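Local structure of arginyl-tRNA synthetase, putative (5JLD) at residues D137-N142 and K261-L266; S154-D159 and A447-D452; I265-L270 and G586-E591. The protein probably catalyses the ATP-dependent attachment of L-arginine to its cognate tRNA, releasing AMP and diphosphate. All coordinates share one frame; numbering follows the deposited sequence.

Overall arrangement
Three contacts meet around the first helix of the class I catalytic fold, 149-167. Contact 1 ties the loop after strand 133-137 to the end of helix 242-265; contact 2 crosses helix 149-167 with helix 436-453; contact 3 joins the turn after helix 242-265 to the tail of the anticodon-binding region. The centres of contacts 1 and 2 are about 11 Å apart, those of 2 and 3 about 10 Å. Lys449 of contact 2 links them, its NZ lying 2.8 Å from Leu266 O, which contacts 1 and 3 share, and 3.0 Å from Gly586 O. The loop between strand 133-137 and helix 149-167 leads into a HIGH-type signature, so contact 1 probably lies close to the ATP site.

Contact 1 (D137-N142 and K261-L266); sequences DFSSPN and KLYNIL
Ser139 and Tyr263 meet through their hydroxyls, with OG and OH 2.6 Å apart, in a hydrogen bond. Ser139 OG reaches the phenol at the ring's edge and in its plane, so neither face of the ring carries this contact. Its position follows from a chi1 of -163°, which turns OG opposite the backbone N, while a positive phi of 76° kinks the chain here. Pro141 meets the tyrosine from the opposite direction, its ring carbons CD and CG resting on Tyr263 OH at 3.2 and 3.3 Å. This is the loop that follows the first strand of the Rossmann-type catalytic domain of class I synthetases, just ahead of the HIGH-type signature, and helix 242-265 reaches it through Tyr263. Both hydroxyls have second partners, Thr155 OG1 for Ser139 and Asn176 ND2 for Tyr263. Asn176 also accepts from Ser140 N through OD1, holding the loop from strand 171-176. Against this buried cluster of hydroxyls the margins are loose: the CB of Ser140 is directed away from 261-266 and the residue is partly exposed, and Lys261 and Asn264 lie on the helix surface facing solvent.

Contact 2 (S154-D159 and A447-D452); sequences STIIGD and AIKYFD
Ile156 fills the middle of the crossing between two helices of the catalytic domain, 149-167 and 436-453, which meet nearly at right angles: the axes of the segments 154-159 and 447-452 approach to 10.2 Å with a signed crossing angle of -80°. Helix 149-167 is the first helix of the Rossmann-type fold shared by class I synthetases, and its signature lies at the helix's start. With 86 Å² buried, Ile156 carries the largest share, followed by Lys449 and Asp452 at about half that each.

The two branches of Ile156 divide the work. CD1, at the end of the long branch, touches Ile448 CG2 at 4.1 Å, the two side chains crossing at about a right angle. CG2, placed opposite the backbone N by the chi1 of -64°, lies over the backbone of the partner helix, 4.2 Å from Lys449 O, and also beside the first methylenes of the lysine, with Lys449 CG at 4.3 Å.

Lys449 thus gives its aliphatic stem to the apolar patch and takes its charge elsewhere. Each of its side-chain torsions beyond chi1 is extended, and the ammonium group ends among the carbonyls of Leu266 and Gly586, two acceptors at helix ends whose dipoles would probably favour a cation. Asp159 OD2 lies 4.6 Å from Lys449 NZ, near but not in contact; a water modelled between them has distances so short that the bridge is doubtful. Asp159 is instead paired with Arg163 and Arg174.

Asp452 closes the other margin. Arg153, one residue ahead of 154-159 on the same helix, takes OD1 in a salt bridge, and Tyr461 OH meets OD2. Toward 154-159 itself the contact is packing: Ile157 CG1 stands 4.3 Å from Asp452 OD1.

Contact 3 (I265-L270 and G586-E591); sequences ILDIKL and GMKPIE
Asp267 and Lys588 face one another across the surface where the catalytic domain meets the anticodon-binding region, and their side chains cross at about a right angle. Each comes from a turn built on a helix end. Asp267, at a positive phi of 55°, is the C-prime residue of a Schellman motif that finishes helix 242-265: Ile268 N bonds back to Tyr263 O, and Asp267 N to Asn264 O. Gly586 is the Schellman residue after helix 564-584, with positive phi and two bonds back into the last turn. The two helix C-termini lie close together, the CA atoms of Asp267 and Gly586 being 8.1 Å apart.

Lys588 sits two residues beyond Gly586 and sends a long arm back toward Asp267. Its chi1 of -65° turns CG away from the carbonyl carbon, and the chain then runs extended to the ammonium group. NZ reaches one oxygen, Asp267 OD2, at 2.7 Å in a salt bridge, whereas Asp267 OD1 is 3.7 Å from NZ. NZ lies above the carboxylate plane, 51° out of it. Because the ammonium comes in side-on, Lys588 CE is also near, 3.2 Å from Asp267 OD2. Asp267 was modelled in two conformers, and the bridge belongs to the one described, so it may be only part-time. Both partners are exposed, so solvent probably screens their attraction.

Segment 586-591 is also held to helix 436-453: Lys588 N bonds to Ser446 OG, and the Met587 side chain packs on Ser446 and Tyr450. From the same helix Lys449 NZ ties the two turns together through Leu266 O and Gly586 O. Between them a water lies 3.0 Å from Gly586 O, with a longer, weak approach of 3.4 Å to Leu266 O.

Contact 1 (D137-N142 and K261-L266)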
# COMPACT_ATOMS: atom_id res chain seq x y z
N ASP A 137 -1.50 -6.42 8.72
CA ASP A 137 -2.51 -6.28 9.77
C ASP A 137 -3.27 -4.99 9.54
O ASP A 137 -2.70 -3.92 9.71
CB ASP A 137 -1.82 -6.29 11.14
CG ASP A 137 -2.78 -6.25 12.31
OD1 ASP A 137 -3.84 -5.58 12.26
OD2 ASP A 137 -2.47 -6.92 13.33
N PHE A 138 -4.53 -5.09 9.14
CA PHE A 138 -5.29 -3.90 8.80
C PHE A 138 -6.79 -4.04 9.02
O PHE A 138 -7.29 -5.13 9.34
CB PHE A 138 -5.00 -3.47 7.33
CG PHE A 138 -5.45 -4.45 6.27
CD1 PHE A 138 -4.91 -5.74 6.19
CD2 PHE A 138 -6.36 -4.06 5.29
CE1 PHE A 138 -5.30 -6.63 5.18
CE2 PHE A 138 -6.76 -4.94 4.27
CZ PHE A 138 -6.23 -6.23 4.22
N SER A 139 -7.46 -2.89 8.88
CA SER A 139 -8.89 -2.67 9.11
C SER A 139 -9.22 -2.60 10.60
O SER A 139 -9.50 -1.53 11.12
CB SER A 139 -9.74 -3.74 8.43
OG SER A 139 -11.07 -3.32 8.34
N SER A 140 -9.19 -3.74 11.28
CA SER A 140 -9.36 -3.78 12.75
C SER A 140 -10.70 -3.25 13.31
O SER A 140 -10.71 -2.43 14.25
CB SER A 140 -8.21 -3.01 13.40
OG SER A 140 -6.97 -3.45 12.89
N PRO A 141 -11.85 -3.71 12.79
CA PRO A 141 -13.05 -3.22 13.47
C PRO A 141 -13.23 -3.87 14.84
O PRO A 141 -12.52 -4.84 15.17
CB PRO A 141 -14.17 -3.63 12.53
CG PRO A 141 -13.66 -4.89 11.90
CD PRO A 141 -12.17 -4.67 11.72
N ASN A 142 -14.15 -3.32 15.63
CA ASN A 142 -14.54 -3.89 16.92
C ASN A 142 -15.96 -4.41 16.88
O ASN A 142 -16.86 -3.70 16.44
CB ASN A 142 -14.42 -2.84 18.03
CG ASN A 142 -13.00 -2.37 18.24
OD1 ASN A 142 -12.06 -3.17 18.28
ND2 ASN A 142 -12.82 -1.06 18.36
N LYS A 261 -20.59 -7.23 4.72
CA LYS A 261 -21.27 -6.45 3.67
C LYS A 261 -20.36 -5.33 3.10
O LYS A 261 -20.17 -5.20 1.87
CB LYS A 261 -22.57 -5.86 4.21
CG LYS A 261 -23.64 -6.89 4.55
CD LYS A 261 -24.67 -6.32 5.52
CE LYS A 261 -26.00 -7.07 5.47
NZ LYS A 261 -25.87 -8.50 5.05
N LEU A 262 -19.78 -4.55 4.01
CA LEU A 262 -18.86 -3.49 3.62
C LEU A 262 -17.65 -4.05 2.85
O LEU A 262 -17.31 -3.56 1.75
CB LEU A 262 -18.38 -2.71 4.84
CG LEU A 262 -17.33 -1.64 4.52
CD1 LEU A 262 -17.95 -0.52 3.67
CD2 LEU A 262 -16.70 -1.08 5.78
N TYR A 263 -17.01 -5.06 3.43
CA TYR A 263 -15.79 -5.60 2.82
C TYR A 263 -16.06 -6.06 1.40
O TYR A 263 -15.27 -5.78 0.49
CB TYR A 263 -15.22 -6.74 3.66
CG TYR A 263 -14.61 -6.29 4.98
CD1 TYR A 263 -13.74 -5.19 5.04
CD2 TYR A 263 -14.91 -6.95 6.16
CE1 TYR A 263 -13.19 -4.77 6.25
CE2 TYR A 263 -14.37 -6.55 7.38
CZ TYR A 263 -13.52 -5.47 7.42
OH TYR A 263 -13.00 -5.09 8.63
N ASN A 264 -17.18 -6.73 1.14
CA ASN A 264 -17.31 -7.18 -0.24
C ASN A 264 -17.92 -6.11 -1.16
O ASN A 264 -17.77 -6.23 -2.37
CB ASN A 264 -18.05 -8.51 -0.33
CG ASN A 264 -19.50 -8.39 -0.06
OD1 ASN A 264 -20.21 -7.66 -0.74
ND2 ASN A 264 -19.97 -9.16 0.91
N ILE A 265 -18.56 -5.07 -0.62
CA ILE A 265 -18.84 -3.87 -1.43
C ILE A 265 -17.51 -3.25 -1.92
O ILE A 265 -17.41 -2.75 -3.05
CB ILE A 265 -19.66 -2.80 -0.67
CG1 ILE A 265 -21.10 -3.26 -0.46
CG2 ILE A 265 -19.69 -1.49 -1.43
CD1 ILE A 265 -22.02 -2.17 0.06
N LEU A 266 -16.50 -3.29 -1.06
CA LEU A 266 -15.16 -2.82 -1.40
C LEU A 266 -14.32 -3.82 -2.21
O LEU A 266 -13.23 -3.48 -2.69
CB LEU A 266 -14.42 -2.45 -0.11
CG LEU A 266 -14.95 -1.24 0.66
CD1 LEU A 266 -14.21 -1.07 1.98
CD2 LEU A 266 -14.85 0.03 -0.20

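Contact 2 (S154-D159 and A447-D452)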
# COMPACT_ATOMS: atom_id res chain seq x y z
N SER A 154 -7.92 2.43 6.88
CA SER A 154 -7.00 1.33 7.17
C SER A 154 -7.25 0.17 6.21
O SER A 154 -6.31 -0.51 5.76
CB SER A 154 -7.17 0.85 8.62
OG SER A 154 -6.34 -0.26 8.86
N THR A 155 -8.52 -0.04 5.89
CA THR A 155 -8.96 -1.14 5.04
C THR A 155 -8.41 -0.93 3.63
O THR A 155 -7.81 -1.84 3.04
CB THR A 155 -10.50 -1.25 5.04
OG1 THR A 155 -10.96 -1.44 6.38
CG2 THR A 155 -11.00 -2.40 4.18
N ILE A 156 -8.59 0.30 3.12
CA ILE A 156 -8.15 0.70 1.77
C ILE A 156 -6.62 0.66 1.58
O ILE A 156 -6.09 0.04 0.61
CB ILE A 156 -8.67 2.11 1.47
CG1 ILE A 156 -10.20 2.08 1.43
CG2 ILE A 156 -8.10 2.63 0.15
CD1 ILE A 156 -10.88 3.43 1.41
N ILE A 157 -5.92 1.30 2.51
CA ILE A 157 -4.45 1.27 2.50
C ILE A 157 -3.92 -0.17 2.58
O ILE A 157 -3.10 -0.61 1.73
CB ILE A 157 -3.89 2.09 3.67
CG1 ILE A 157 -4.24 3.59 3.49
CG2 ILE A 157 -2.40 1.85 3.81
CD1 ILE A 157 -3.69 4.47 4.60
N GLY A 158 -4.40 -0.92 3.58
CA GLY A 158 -3.93 -2.28 3.78
C GLY A 158 -4.17 -3.16 2.56
O GLY A 158 -3.30 -3.91 2.14
N ASP A 159 -5.36 -3.03 1.97
CA ASP A 159 -5.64 -3.84 0.82
C ASP A 159 -4.70 -3.48 -0.34
O ASP A 159 -4.20 -4.38 -1.03
CB ASP A 159 -7.10 -3.72 0.37
CG ASP A 159 -7.38 -4.56 -0.85
OD1 ASP A 159 -7.39 -5.81 -0.71
OD2 ASP A 159 -7.52 -3.98 -1.96
N ALA A 447 -13.49 5.87 -6.82
CA ALA A 447 -13.24 7.27 -6.52
C ALA A 447 -12.79 7.46 -5.08
O ALA A 447 -11.80 8.14 -4.82
CB ALA A 447 -14.49 8.11 -6.80
N ILE A 448 -13.53 6.87 -4.15
CA ILE A 448 -13.17 6.89 -2.73
C ILE A 448 -11.76 6.35 -2.52
O ILE A 448 -10.93 6.98 -1.82
CB ILE A 448 -14.18 6.04 -1.89
CG1 ILE A 448 -15.53 6.75 -1.78
CG2 ILE A 448 -13.62 5.73 -0.50
CD1 ILE A 448 -16.55 6.02 -0.90
N LYS A 449 -11.48 5.20 -3.13
CA LYS A 449 -10.17 4.57 -2.93
C LYS A 449 -9.05 5.45 -3.43
O LYS A 449 -8.06 5.65 -2.71
CB LYS A 449 -10.10 3.19 -3.60
CG LYS A 449 -11.00 2.13 -2.93
CD LYS A 449 -10.71 0.75 -3.48
CE LYS A 449 -11.67 -0.31 -2.93
NZ LYS A 449 -11.24 -1.67 -3.42
N TYR A 450 -9.19 5.98 -4.66
CA TYR A 450 -8.15 6.85 -5.22
C TYR A 450 -7.96 8.11 -4.40
O TYR A 450 -6.83 8.50 -4.11
CB TYR A 450 -8.46 7.26 -6.67
CG TYR A 450 -7.35 8.13 -7.23
CD1 TYR A 450 -6.16 7.57 -7.68
CD2 TYR A 450 -7.49 9.52 -7.30
CE1 TYR A 450 -5.14 8.34 -8.19
CE2 TYR A 450 -6.47 10.32 -7.81
CZ TYR A 450 -5.30 9.72 -8.25
OH TYR A 450 -4.27 10.49 -8.75
N PHE A 451 -9.07 8.76 -4.03
CA PHE A 451 -8.99 10.03 -3.35
C PHE A 451 -8.29 9.82 -2.03
O PHE A 451 -7.53 10.69 -1.59
CB PHE A 451 -10.36 10.67 -3.12
CG PHE A 451 -10.30 12.15 -2.86
CD1 PHE A 451 -10.07 13.05 -3.90
CD2 PHE A 451 -10.48 12.65 -1.57
CE1 PHE A 451 -10.02 14.43 -3.66
CE2 PHE A 451 -10.43 14.02 -1.32
CZ PHE A 451 -10.20 14.92 -2.37
N ASP A 452 -8.51 8.68 -1.39
CA ASP A 452 -7.76 8.45 -0.16
C ASP A 452 -6.28 8.14 -0.44
O ASP A 452 -5.39 8.75 0.15
CB ASP A 452 -8.38 7.31 0.65
CG ASP A 452 -7.82 7.26 2.06
OD1 ASP A 452 -6.61 6.92 2.21
OD2 ASP A 452 -8.59 7.57 3.02
O HOH W 1 -8.99 -2.10 -2.30

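Contact 3 (I265-L270 and G586-E591)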
# COMPACT_ATOMS: atom_id res chain seq x y z
N ILE A 265 -18.56 -5.07 -0.62
CA ILE A 265 -18.84 -3.87 -1.43
C ILE A 265 -17.51 -3.25 -1.92
O ILE A 265 -17.41 -2.75 -3.05
CB ILE A 265 -19.66 -2.80 -0.67
CG1 ILE A 265 -21.10 -3.26 -0.46
CG2 ILE A 265 -19.69 -1.49 -1.43
CD1 ILE A 265 -22.02 -2.17 0.06
N LEU A 266 -16.50 -3.29 -1.06
CA LEU A 266 -15.16 -2.82 -1.40
C LEU A 266 -14.32 -3.82 -2.21
O LEU A 266 -13.23 -3.48 -2.69
CB LEU A 266 -14.42 -2.45 -0.11
CG LEU A 266 -14.95 -1.24 0.66
CD1 LEU A 266 -14.21 -1.07 1.98
CD2 LEU A 266 -14.85 0.03 -0.20
N ASP A 267 -14.83 -5.04 -2.37
CA ASP A 267 -14.10 -6.14 -3.00
C ASP A 267 -12.75 -6.36 -2.31
O ASP A 267 -11.72 -6.50 -2.96
CB ASP A 267 -13.90 -5.87 -4.49
CG ASP A 267 -15.15 -6.11 -5.30
OD1 ASP A 267 -15.42 -7.28 -5.65
OD2 ASP A 267 -15.88 -5.14 -5.59
N ILE A 268 -12.78 -6.40 -0.98
CA ILE A 268 -11.56 -6.60 -0.18
C ILE A 268 -11.71 -7.80 0.74
O ILE A 268 -12.58 -7.83 1.61
CB ILE A 268 -11.23 -5.36 0.67
CG1 ILE A 268 -10.90 -4.16 -0.23
CG2 ILE A 268 -10.06 -5.67 1.64
CD1 ILE A 268 -10.62 -2.89 0.50
N LYS A 269 -10.85 -8.79 0.57
CA LYS A 269 -10.92 -9.97 1.42
C LYS A 269 -9.79 -10.00 2.44
O LYS A 269 -8.64 -9.66 2.16
CB LYS A 269 -10.92 -11.23 0.56
CG LYS A 269 -12.07 -11.27 -0.43
CD LYS A 269 -12.29 -12.66 -0.98
CE LYS A 269 -13.54 -12.71 -1.85
NZ LYS A 269 -14.79 -12.66 -1.03
N LEU A 270 -10.15 -10.40 3.65
CA LEU A 270 -9.21 -10.58 4.75
C LEU A 270 -9.73 -11.49 5.85
O LEU A 270 -10.94 -11.64 6.05
CB LEU A 270 -8.79 -9.23 5.33
CG LEU A 270 -9.84 -8.14 5.56
CD1 LEU A 270 -10.83 -8.40 6.57
CD2 LEU A 270 -9.04 -6.94 6.05
N GLY A 586 -6.83 -0.79 -5.96
CA GLY A 586 -8.17 -1.26 -5.63
C GLY A 586 -9.27 -0.70 -6.52
O GLY A 586 -10.46 -0.83 -6.21
N MET A 587 -8.89 -0.07 -7.64
CA MET A 587 -9.89 0.49 -8.54
C MET A 587 -10.30 -0.55 -9.59
O MET A 587 -9.56 -1.50 -9.85
CB MET A 587 -9.36 1.77 -9.21
CG MET A 587 -8.88 2.85 -8.22
SD MET A 587 -7.90 4.20 -8.95
CE MET A 587 -9.01 4.81 -10.23
N LYS A 588 -11.48 -0.40 -10.17
CA LYS A 588 -11.91 -1.29 -11.25
C LYS A 588 -11.97 -0.56 -12.58
O LYS A 588 -12.83 0.30 -12.78
CB LYS A 588 -13.28 -1.89 -10.95
CG LYS A 588 -13.30 -2.82 -9.74
CD LYS A 588 -14.75 -3.14 -9.38
CE LYS A 588 -14.84 -4.37 -8.51
NZ LYS A 588 -16.26 -4.67 -8.19
N PRO A 589 -11.06 -0.91 -13.49
CA PRO A 589 -11.11 -0.32 -14.83
C PRO A 589 -12.43 -0.63 -15.53
O PRO A 589 -12.90 -1.77 -15.46
CB PRO A 589 -9.92 -0.97 -15.55
CG PRO A 589 -8.95 -1.30 -14.44
CD PRO A 589 -9.85 -1.73 -13.29
N ILE A 590 -13.02 0.39 -16.15
CA ILE A 590 -14.18 0.26 -17.01
C ILE A 590 -13.74 0.58 -18.44
O ILE A 590 -13.14 1.63 -18.69
CB ILE A 590 -15.32 1.22 -16.61
CG1 ILE A 590 -15.42 1.35 -15.08
CG2 ILE A 590 -16.64 0.80 -17.25
CD1 ILE A 590 -16.23 0.28 -14.42
N GLU A 591 -14.03 -0.32 -19.36
CA GLU A 591 -13.53 -0.20 -20.72
C GLU A 591 -14.33 0.77 -21.57
O GLU A 591 -13.76 1.55 -22.33
CB GLU A 591 -13.49 -1.58 -21.39
CG GLU A 591 -12.26 -2.40 -21.04
CD GLU A 591 -11.97 -3.48 -22.06
O HOH W 2 -13.13 -2.14 -5.77